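Local atomic coordinates of spectinomycin phosphotransferase (Legionella pneumophila, PDB entry 3I1A), a protein that probably transfers a phosphate group from a nucleotide to the antibiotic spectinomycin, a modification that underlies bacterial resistance to the drug. Residues K75-T83 and K96-H104; A105-L113 and H214-N222. One frame throughout, in Å; residues are numbered along the deposited sequence.

Interaction 1. Residues K75-T83 and K96-H104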
loop_
_atom_site.group_PDB
_atom_site.type_symbol
_atom_site.label_atom_id
_atom_site.label_comp_id
_atom_site.label_asym_id
_atom_site.label_seq_id
_atom_site.Cartn_x
_atom_site.Cartn_y
_atom_site.Cartn_z
ATOM N N LYS A 75 3.561 4.279 17.848
ATOM C CA LYS A 75 4.510 5.355 17.623
ATOM C C LYS A 75 5.117 5.423 16.230
ATOM O O LYS A 75 5.499 6.517 15.767
ATOM C CB LYS A 75 5.653 5.249 18.636
ATOM C CG LYS A 75 5.222 5.392 20.095
ATOM C CD LYS A 75 6.390 5.097 21.039
ATOM C CE LYS A 75 5.937 5.112 22.505
ATOM N NZ LYS A 75 7.066 4.935 23.469
ATOM N N GLU A 76 5.200 4.265 15.572
ATOM C CA GLU A 76 5.845 4.142 14.267
ATOM C C GLU A 76 5.063 4.579 13.045
ATOM O O GLU A 76 5.011 3.862 12.047
ATOM C CB GLU A 76 6.347 2.699 14.073
ATOM C CG GLU A 76 7.453 2.259 15.064
ATOM C CD GLU A 76 6.951 1.953 16.467
ATOM O OE1 GLU A 76 5.737 2.076 16.752
ATOM O OE2 GLU A 76 7.789 1.560 17.302
ATOM N N ILE A 77 4.468 5.765 13.143
ATOM C CA ILE A 77 3.682 6.371 12.078
ATOM C C ILE A 77 4.143 7.830 11.925
ATOM O O ILE A 77 4.481 8.486 12.921
ATOM C CB ILE A 77 2.183 6.396 12.474
ATOM C CG1 ILE A 77 1.677 4.968 12.685
ATOM C CG2 ILE A 77 1.372 7.142 11.426
ATOM C CD1 ILE A 77 0.195 4.895 12.950
ATOM N N ILE A 78 4.162 8.342 10.700
ATOM C CA ILE A 78 4.532 9.736 10.513
ATOM C C ILE A 78 3.180 10.415 10.614
ATOM O O ILE A 78 2.420 10.442 9.646
ATOM C CB ILE A 78 5.158 10.008 9.149
ATOM C CG1 ILE A 78 6.501 9.273 9.055
ATOM C CG2 ILE A 78 5.374 11.531 8.974
ATOM C CD1 ILE A 78 7.090 9.257 7.660
ATOM N N PHE A 79 2.870 10.929 11.805
ATOM C CA PHE A 79 1.588 11.587 12.059
ATOM C C PHE A 79 1.545 13.024 11.582
ATOM O O PHE A 79 2.574 13.704 11.502
ATOM C CB PHE A 79 1.262 11.633 13.555
ATOM C CG PHE A 79 1.077 10.286 14.185
ATOM C CD1 PHE A 79 2.089 9.713 14.969
ATOM C CD2 PHE A 79 -0.110 9.592 14.004
ATOM C CE1 PHE A 79 1.912 8.457 15.571
ATOM C CE2 PHE A 79 -0.296 8.340 14.594
ATOM C CZ PHE A 79 0.725 7.772 15.383
ATOM N N PRO A 80 0.335 13.507 11.259
ATOM C CA PRO A 80 0.170 14.885 10.807
ATOM C C PRO A 80 0.533 15.797 11.962
ATOM O O PRO A 80 0.496 15.376 13.129
ATOM C CB PRO A 80 -1.329 15.002 10.535
ATOM C CG PRO A 80 -1.727 13.636 10.127
ATOM C CD PRO A 80 -0.898 12.722 11.052
ATOM N N ILE A 81 0.884 17.034 11.632
ATOM C CA ILE A 81 1.162 18.042 12.649
ATOM C C ILE A 81 -0.232 18.388 13.209
ATOM O O ILE A 81 -1.193 18.497 12.447
ATOM C CB ILE A 81 1.776 19.317 12.005
ATOM C CG1 ILE A 81 3.139 19.003 11.379
ATOM C CG2 ILE A 81 1.903 20.434 13.049
ATOM C CD1 ILE A 81 4.143 18.432 12.353
ATOM N N HIS A 82 -0.359 18.540 14.526
ATOM C CA HIS A 82 -1.643 18.875 15.128
ATOM C C HIS A 82 -2.040 20.316 14.860
ATOM O O HIS A 82 -1.175 21.205 14.852
ATOM C CB HIS A 82 -1.582 18.743 16.652
ATOM C CG HIS A 82 -1.474 17.341 17.149
ATOM N ND1 HIS A 82 -0.878 16.333 16.428
ATOM C CD2 HIS A 82 -1.815 16.800 18.342
ATOM C CE1 HIS A 82 -0.854 15.229 17.152
ATOM N NE2 HIS A 82 -1.417 15.487 18.319
ATOM N N THR A 83 -3.337 20.560 14.672
ATOM C CA THR A 83 -3.822 21.926 14.493
ATOM C C THR A 83 -3.819 22.513 15.902
ATOM O O THR A 83 -3.573 21.786 16.858
ATOM C CB THR A 83 -5.253 21.979 13.976
ATOM O OG1 THR A 83 -6.153 21.522 15.001
ATOM C CG2 THR A 83 -5.390 21.113 12.723
ATOM N N LYS A 96 -10.018 20.155 2.930
ATOM C CA LYS A 96 -9.270 19.829 4.140
ATOM C C LYS A 96 -7.787 20.116 3.958
ATOM O O LYS A 96 -7.271 19.990 2.851
ATOM C CB LYS A 96 -9.364 18.330 4.415
ATOM C CG LYS A 96 -10.696 17.777 4.836
ATOM C CD LYS A 96 -10.509 16.271 5.147
ATOM C CE LYS A 96 -11.822 15.588 5.509
ATOM N NZ LYS A 96 -12.733 15.570 4.329
ATOM N N ILE A 97 -7.109 20.483 5.052
ATOM C CA ILE A 97 -5.652 20.707 5.033
ATOM C C ILE A 97 -5.073 19.634 5.953
ATOM O O ILE A 97 -5.572 19.454 7.058
ATOM C CB ILE A 97 -5.226 22.058 5.686
ATOM C CG1 ILE A 97 -5.726 23.248 4.874
ATOM C CG2 ILE A 97 -3.690 22.152 5.764
ATOM C CD1 ILE A 97 -5.251 24.610 5.441
ATOM N N ILE A 98 -4.042 18.926 5.504
ATOM C CA ILE A 98 -3.369 17.919 6.349
ATOM C C ILE A 98 -1.930 18.335 6.293
ATOM O O ILE A 98 -1.323 18.336 5.214
ATOM C CB ILE A 98 -3.406 16.477 5.784
ATOM C CG1 ILE A 98 -4.811 16.092 5.319
ATOM C CG2 ILE A 98 -2.972 15.513 6.889
ATOM C CD1 ILE A 98 -5.740 15.761 6.414
ATOM N N ALA A 99 -1.358 18.691 7.439
ATOM C CA ALA A 99 0.029 19.137 7.451
ATOM C C ALA A 99 0.965 18.107 8.085
ATOM O O ALA A 99 0.631 17.501 9.104
ATOM C CB ALA A 99 0.120 20.464 8.196
ATOM N N TYR A 100 2.114 17.903 7.442
ATOM C CA TYR A 100 3.148 16.979 7.916
ATOM C C TYR A 100 4.526 17.598 7.875
ATOM O O TYR A 100 4.801 18.526 7.097
ATOM C CB TYR A 100 3.256 15.718 7.044
ATOM C CG TYR A 100 2.052 14.834 6.995
ATOM C CD1 TYR A 100 1.081 15.009 6.016
ATOM C CD2 TYR A 100 1.894 13.789 7.909
ATOM C CE1 TYR A 100 -0.024 14.159 5.934
ATOM C CE2 TYR A 100 0.795 12.936 7.848
ATOM C CZ TYR A 100 -0.157 13.123 6.859
ATOM O OH TYR A 100 -1.240 12.273 6.772
ATOM N N PRO A 101 5.431 17.084 8.717
ATOM C CA PRO A 101 6.782 17.636 8.682
ATOM C C PRO A 101 7.331 17.081 7.350
ATOM O O PRO A 101 6.980 15.964 6.966
ATOM C CB PRO A 101 7.435 17.005 9.917
ATOM C CG PRO A 101 6.717 15.688 10.048
ATOM C CD PRO A 101 5.282 16.088 9.792
ATOM N N PHE A 102 8.136 17.862 6.632
ATOM C CA PHE A 102 8.698 17.410 5.353
ATOM C C PHE A 102 9.925 16.546 5.649
ATOM O O PHE A 102 11.028 17.053 5.848
ATOM C CB PHE A 102 9.095 18.616 4.490
ATOM C CG PHE A 102 9.171 18.315 3.019
ATOM C CD1 PHE A 102 9.577 19.292 2.115
ATOM C CD2 PHE A 102 8.841 17.052 2.532
ATOM C CE1 PHE A 102 9.654 19.016 0.744
ATOM C CE2 PHE A 102 8.914 16.768 1.162
ATOM C CZ PHE A 102 9.323 17.754 0.269
ATOM N N ILE A 103 9.717 15.233 5.673
ATOM C CA ILE A 103 10.781 14.283 5.994
ATOM C C ILE A 103 11.242 13.385 4.851
ATOM O O ILE A 103 10.450 12.989 3.990
ATOM C CB ILE A 103 10.344 13.362 7.163
ATOM C CG1 ILE A 103 10.138 14.191 8.434
ATOM C CG2 ILE A 103 11.379 12.264 7.392
ATOM C CD1 ILE A 103 11.380 14.933 8.908
ATOM N N HIS A 104 12.535 13.068 4.847
ATOM C CA HIS A 104 13.070 12.180 3.849
ATOM C C HIS A 104 13.566 11.030 4.675
ATOM O O HIS A 104 14.262 11.225 5.675
ATOM C CB HIS A 104 14.277 12.710 3.079
ATOM C CG HIS A 104 14.980 11.630 2.316
ATOM N ND1 HIS A 104 14.379 10.952 1.273
ATOM C CD2 HIS A 104 16.157 10.998 2.543
ATOM C CE1 HIS A 104 15.151 9.948 0.896
ATOM N NE2 HIS A 104 16.235 9.953 1.652
HETATM O O HOH W 1 -0.061 9.896 8.798
HETATM O O HOH W 2 -2.537 18.342 9.988
#

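Interaction 2. Residues A105-L113 and H214-N222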
loop_
_atom_site.group_PDB
_atom_site.type_symbol
_atom_site.label_atom_id
_atom_site.label_comp_id
_atom_site.label_asym_id
_atom_site.label_seq_id
_atom_site.Cartn_x
_atom_site.Cartn_y
_atom_site.Cartn_z
ATOM N N ALA A 105 13.195 9.838 4.251
ATOM C CA ALA A 105 13.622 8.629 4.905
ATOM C C ALA A 105 13.642 7.588 3.806
ATOM O O ALA A 105 12.758 7.537 2.946
ATOM C CB ALA A 105 12.658 8.241 6.015
ATOM N N PRO A 106 14.689 6.769 3.781
ATOM C CA PRO A 106 14.764 5.743 2.749
ATOM C C PRO A 106 13.787 4.610 3.102
ATOM O O PRO A 106 13.502 4.378 4.270
ATOM C CB PRO A 106 16.224 5.312 2.807
ATOM C CG PRO A 106 16.581 5.493 4.266
ATOM C CD PRO A 106 15.908 6.806 4.612
ATOM N N ASN A 107 13.240 3.934 2.100
ATOM C CA ASN A 107 12.326 2.827 2.406
ATOM C C ASN A 107 13.094 1.500 2.440
ATOM O O ASN A 107 14.318 1.465 2.222
ATOM C CB ASN A 107 11.169 2.759 1.391
ATOM C CG ASN A 107 11.643 2.524 -0.031
ATOM O OD1 ASN A 107 12.660 1.846 -0.269
ATOM N ND2 ASN A 107 10.900 3.072 -0.994
ATOM N N GLY A 108 12.367 0.418 2.720
ATOM C CA GLY A 108 12.961 -0.903 2.836
ATOM C C GLY A 108 13.597 -1.496 1.598
ATOM O O GLY A 108 14.328 -2.492 1.698
ATOM N N PHE A 109 13.294 -0.923 0.437
ATOM C CA PHE A 109 13.899 -1.369 -0.818
ATOM C C PHE A 109 15.301 -0.746 -0.775
ATOM O O PHE A 109 16.324 -1.436 -0.839
ATOM C CB PHE A 109 13.160 -0.793 -2.040
ATOM C CG PHE A 109 11.791 -1.393 -2.302
ATOM C CD1 PHE A 109 10.753 -0.595 -2.787
ATOM C CD2 PHE A 109 11.540 -2.750 -2.100
ATOM C CE1 PHE A 109 9.493 -1.141 -3.062
ATOM C CE2 PHE A 109 10.274 -3.305 -2.374
ATOM C CZ PHE A 109 9.257 -2.500 -2.852
ATOM N N THR A 110 15.314 0.572 -0.622
ATOM C CA THR A 110 16.528 1.392 -0.589
ATOM C C THR A 110 17.536 0.990 0.471
ATOM O O THR A 110 18.734 0.847 0.195
ATOM C CB THR A 110 16.143 2.851 -0.350
ATOM O OG1 THR A 110 15.201 3.246 -1.356
ATOM C CG2 THR A 110 17.374 3.757 -0.390
ATOM N N GLN A 111 17.038 0.816 1.689
ATOM C CA GLN A 111 17.872 0.450 2.826
ATOM C C GLN A 111 17.262 -0.748 3.540
ATOM O O GLN A 111 16.237 -0.619 4.200
ATOM C CB GLN A 111 17.958 1.639 3.789
ATOM C CG GLN A 111 18.777 1.388 5.026
ATOM C CD GLN A 111 18.969 2.652 5.836
ATOM O OE1 GLN A 111 18.597 2.725 7.009
ATOM N NE2 GLN A 111 19.548 3.663 5.207
ATOM N N ASN A 112 17.890 -1.909 3.413
ATOM C CA ASN A 112 17.362 -3.098 4.075
ATOM C C ASN A 112 17.287 -2.959 5.588
ATOM O O ASN A 112 18.181 -2.379 6.221
ATOM C CB ASN A 112 18.205 -4.308 3.714
ATOM C CG ASN A 112 18.296 -4.503 2.229
ATOM O OD1 ASN A 112 17.288 -4.422 1.522
ATOM N ND2 ASN A 112 19.508 -4.739 1.735
ATOM N N LEU A 113 16.214 -3.496 6.166
ATOM C CA LEU A 113 16.017 -3.431 7.610
ATOM C C LEU A 113 17.060 -4.228 8.389
ATOM O O LEU A 113 17.492 -5.291 7.949
ATOM C CB LEU A 113 14.632 -3.969 7.983
ATOM C CG LEU A 113 13.405 -3.316 7.350
ATOM C CD1 LEU A 113 12.155 -3.792 8.093
ATOM C CD2 LEU A 113 13.506 -1.805 7.413
ATOM N N HIS A 214 4.396 -3.806 2.019
ATOM C CA HIS A 214 5.627 -4.295 1.410
ATOM C C HIS A 214 6.756 -3.329 1.772
ATOM O O HIS A 214 6.513 -2.306 2.420
ATOM C CB HIS A 214 5.479 -4.421 -0.117
ATOM C CG HIS A 214 5.061 -3.161 -0.797
ATOM N ND1 HIS A 214 5.954 -2.163 -1.140
ATOM C CD2 HIS A 214 3.846 -2.748 -1.226
ATOM C CE1 HIS A 214 5.300 -1.193 -1.755
ATOM N NE2 HIS A 214 4.021 -1.524 -1.822
ATOM N N ALA A 215 7.979 -3.660 1.357
ATOM C CA ALA A 215 9.155 -2.865 1.714
ATOM C C ALA A 215 9.097 -1.400 1.358
ATOM O O ALA A 215 9.725 -0.570 2.025
ATOM C CB ALA A 215 10.413 -3.503 1.133
ATOM N N GLY A 216 8.349 -1.074 0.309
ATOM C CA GLY A 216 8.229 0.308 -0.085
ATOM C C GLY A 216 7.435 1.132 0.901
ATOM O O GLY A 216 7.525 2.359 0.904
ATOM N N ASN A 217 6.652 0.464 1.748
ATOM C CA ASN A 217 5.840 1.174 2.727
ATOM C C ASN A 217 6.385 1.219 4.152
ATOM O O ASN A 217 5.683 1.559 5.117
ATOM C CB ASN A 217 4.410 0.661 2.668
ATOM C CG ASN A 217 3.699 1.172 1.425
ATOM O OD1 ASN A 217 3.994 2.278 0.965
ATOM N ND2 ASN A 217 2.774 0.399 0.889
ATOM N N VAL A 218 7.660 0.861 4.284
ATOM C CA VAL A 218 8.314 0.989 5.571
ATOM C C VAL A 218 9.483 1.950 5.348
ATOM O O VAL A 218 10.303 1.723 4.456
ATOM C CB VAL A 218 8.891 -0.341 6.094
ATOM C CG1 VAL A 218 9.599 -0.080 7.416
ATOM C CG2 VAL A 218 7.792 -1.353 6.302
ATOM N N LEU A 219 9.555 3.012 6.144
ATOM C CA LEU A 219 10.663 3.960 6.031
ATOM C C LEU A 219 11.525 3.789 7.261
ATOM O O LEU A 219 11.023 3.450 8.331
ATOM C CB LEU A 219 10.158 5.399 5.981
ATOM C CG LEU A 219 9.192 5.744 4.839
ATOM C CD1 LEU A 219 8.907 7.216 4.872
ATOM C CD2 LEU A 219 9.797 5.365 3.516
ATOM N N VAL A 220 12.823 4.011 7.114
ATOM C CA VAL A 220 13.741 3.910 8.250
ATOM C C VAL A 220 14.112 5.349 8.534
ATOM O O VAL A 220 14.813 5.981 7.741
ATOM C CB VAL A 220 15.001 3.112 7.891
ATOM C CG1 VAL A 220 15.981 3.136 9.063
ATOM C CG2 VAL A 220 14.628 1.697 7.538
ATOM N N GLY A 221 13.645 5.883 9.656
ATOM C CA GLY A 221 13.914 7.283 9.910
ATOM C C GLY A 221 14.747 7.663 11.099
ATOM O O GLY A 221 15.772 7.038 11.384
ATOM N N ASN A 222 14.286 8.721 11.769
ATOM C CA ASN A 222 14.955 9.255 12.941
ATOM C C ASN A 222 15.154 8.211 14.010
ATOM O O ASN A 222 14.243 7.424 14.306
HETATM O O HOH W 3 8.477 4.401 -0.437
#

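Interaction 1. Residues K75-T83 and K96-H104
Pro80 lies over one face of the Tyr100 ring where the loop 75-83 passes the end of strand 95-101, the strand that leads into the hinge between the lobes of this kinase-like fold. The crossing is steep, with the touching parts running 109° apart, so contact is concentrated around Pro80 and Ile81 and does not extend into regular strand pairing. Its tight part centres on the one direct backbone hydrogen bond between the segments, Ile81 N to Ala99 O, short at 2.6 Å and nearly straight at 163°. Beside this bond, water 2 lies 2.8 Å from both Ala99 N, whose proton it accepts, and Ile81 O. Next to it, Pro80 CG comes to 3.5 Å from Tyr100 CE2 and 3.9 Å from Ile98 CG2, so the proline ring touches both side chains. Tyr100 leaves its backbone heading away from the loop, but the ring comes back: CG set beside the backbone N (chi1 -63°) brings CD2 and CE2 beside the Pro80 ring, with Pro80 CB over one face and Ile78 O at the edge. Ile66 of helix 61-71 packs on Pro80 and Tyr19 of helix 10-19 on Ala99, which agrees with the burial of both residues.

The looser side holds Ile78 and Pro101, both partly exposed, with Ile78 CG2 still 4.5 Å from Pro101 CG. Pro101 and Ile103 contact ADP and AMP in other crystals of this protein, so this flank belongs to the nucleotide pocket. At its border Ile81 CD1 makes a closer apolar touch, 3.7 Å from Pro101 CD. Water 1 sits 2.7 Å from Ile78 O and makes a weak bond to Tyr100 OH.

Interaction 2. Residues A105-L113 and H214-N222
The nucleotide and magnesium sites meet here: Asn107, which binds ADP and AMP in other crystals of this protein, packs on the backbone of the segment that carries the magnesium ligand Asn217. Asn107 CB touches Leu219 CD2 at 3.6 Å, and water 3 joins its ND2 to Gly216 O. Its CG takes the crowded position between backbone N and carbonyl carbon (chi1 61°), which brings OD1 back over its own chain. There OD1 accepts Thr110 N almost straight on, at 176°, and also Phe109 N from above the carbonyl plane; the Phe109 bond makes an Asx turn and the Thr110 bond an Asx motif, and together they hold the amide's rotation.

Across the contact, Val220 N gives Pro106 O a 2.9 Å bond at 164°, and Gly108 N divides its hydrogen between Ala215 O, at 2.9 Å, and a weaker bond to Val218 O. The Val220-Pro106 and Gly108-Val218 bonds flank Asn107 and Leu219 and make them a single beta bridge. In the kinase-like fold, 214-217 ends the catalytic loop, and strand 218-220 pairs antiparallel with 226-228; Asn217 ND2 holds Asp212 O within that loop.

Phe109 lays one ring face over the Ala215-Gly216 peptide, with CD2 3.5 Å from Ala215 CB. Toward His214 it is only rim to rim, centroids 5.8 Å apart; the imidazole ND1 accepts Gly216 N within its own segment, from a direction tilted from the ring plane. Val220 CG1 meets Gln111 OE1 at 3.4 Å, the two side chains nearly perpendicular, and its CG2 meets Leu113 CD2 at 3.7 Å, where the side chains run antiparallel.

In the fold
From the N terminus, the chain leaves helix 61-71, runs through 75-83 and returns after 12 residues along strand 95-101, where interaction 1 closes a short loop. The chain then leaves this strand through 102-104 and enters 105-113, which begins interaction 2 at the very next residue. Interaction 2 closes across 100 mostly helical residues, at the catalytic loop and strand 218-220. The two contacts are therefore in series, neither enclosing nor crossing the other. Their centres are 18 Å apart, yet Ile78 CD1 packs against Leu219 CD1 at 3.9 Å, so loop 75-83, already bound to strand 95-101, also touches the 218-220/226-228 hairpin that interaction 2 joins to the linker.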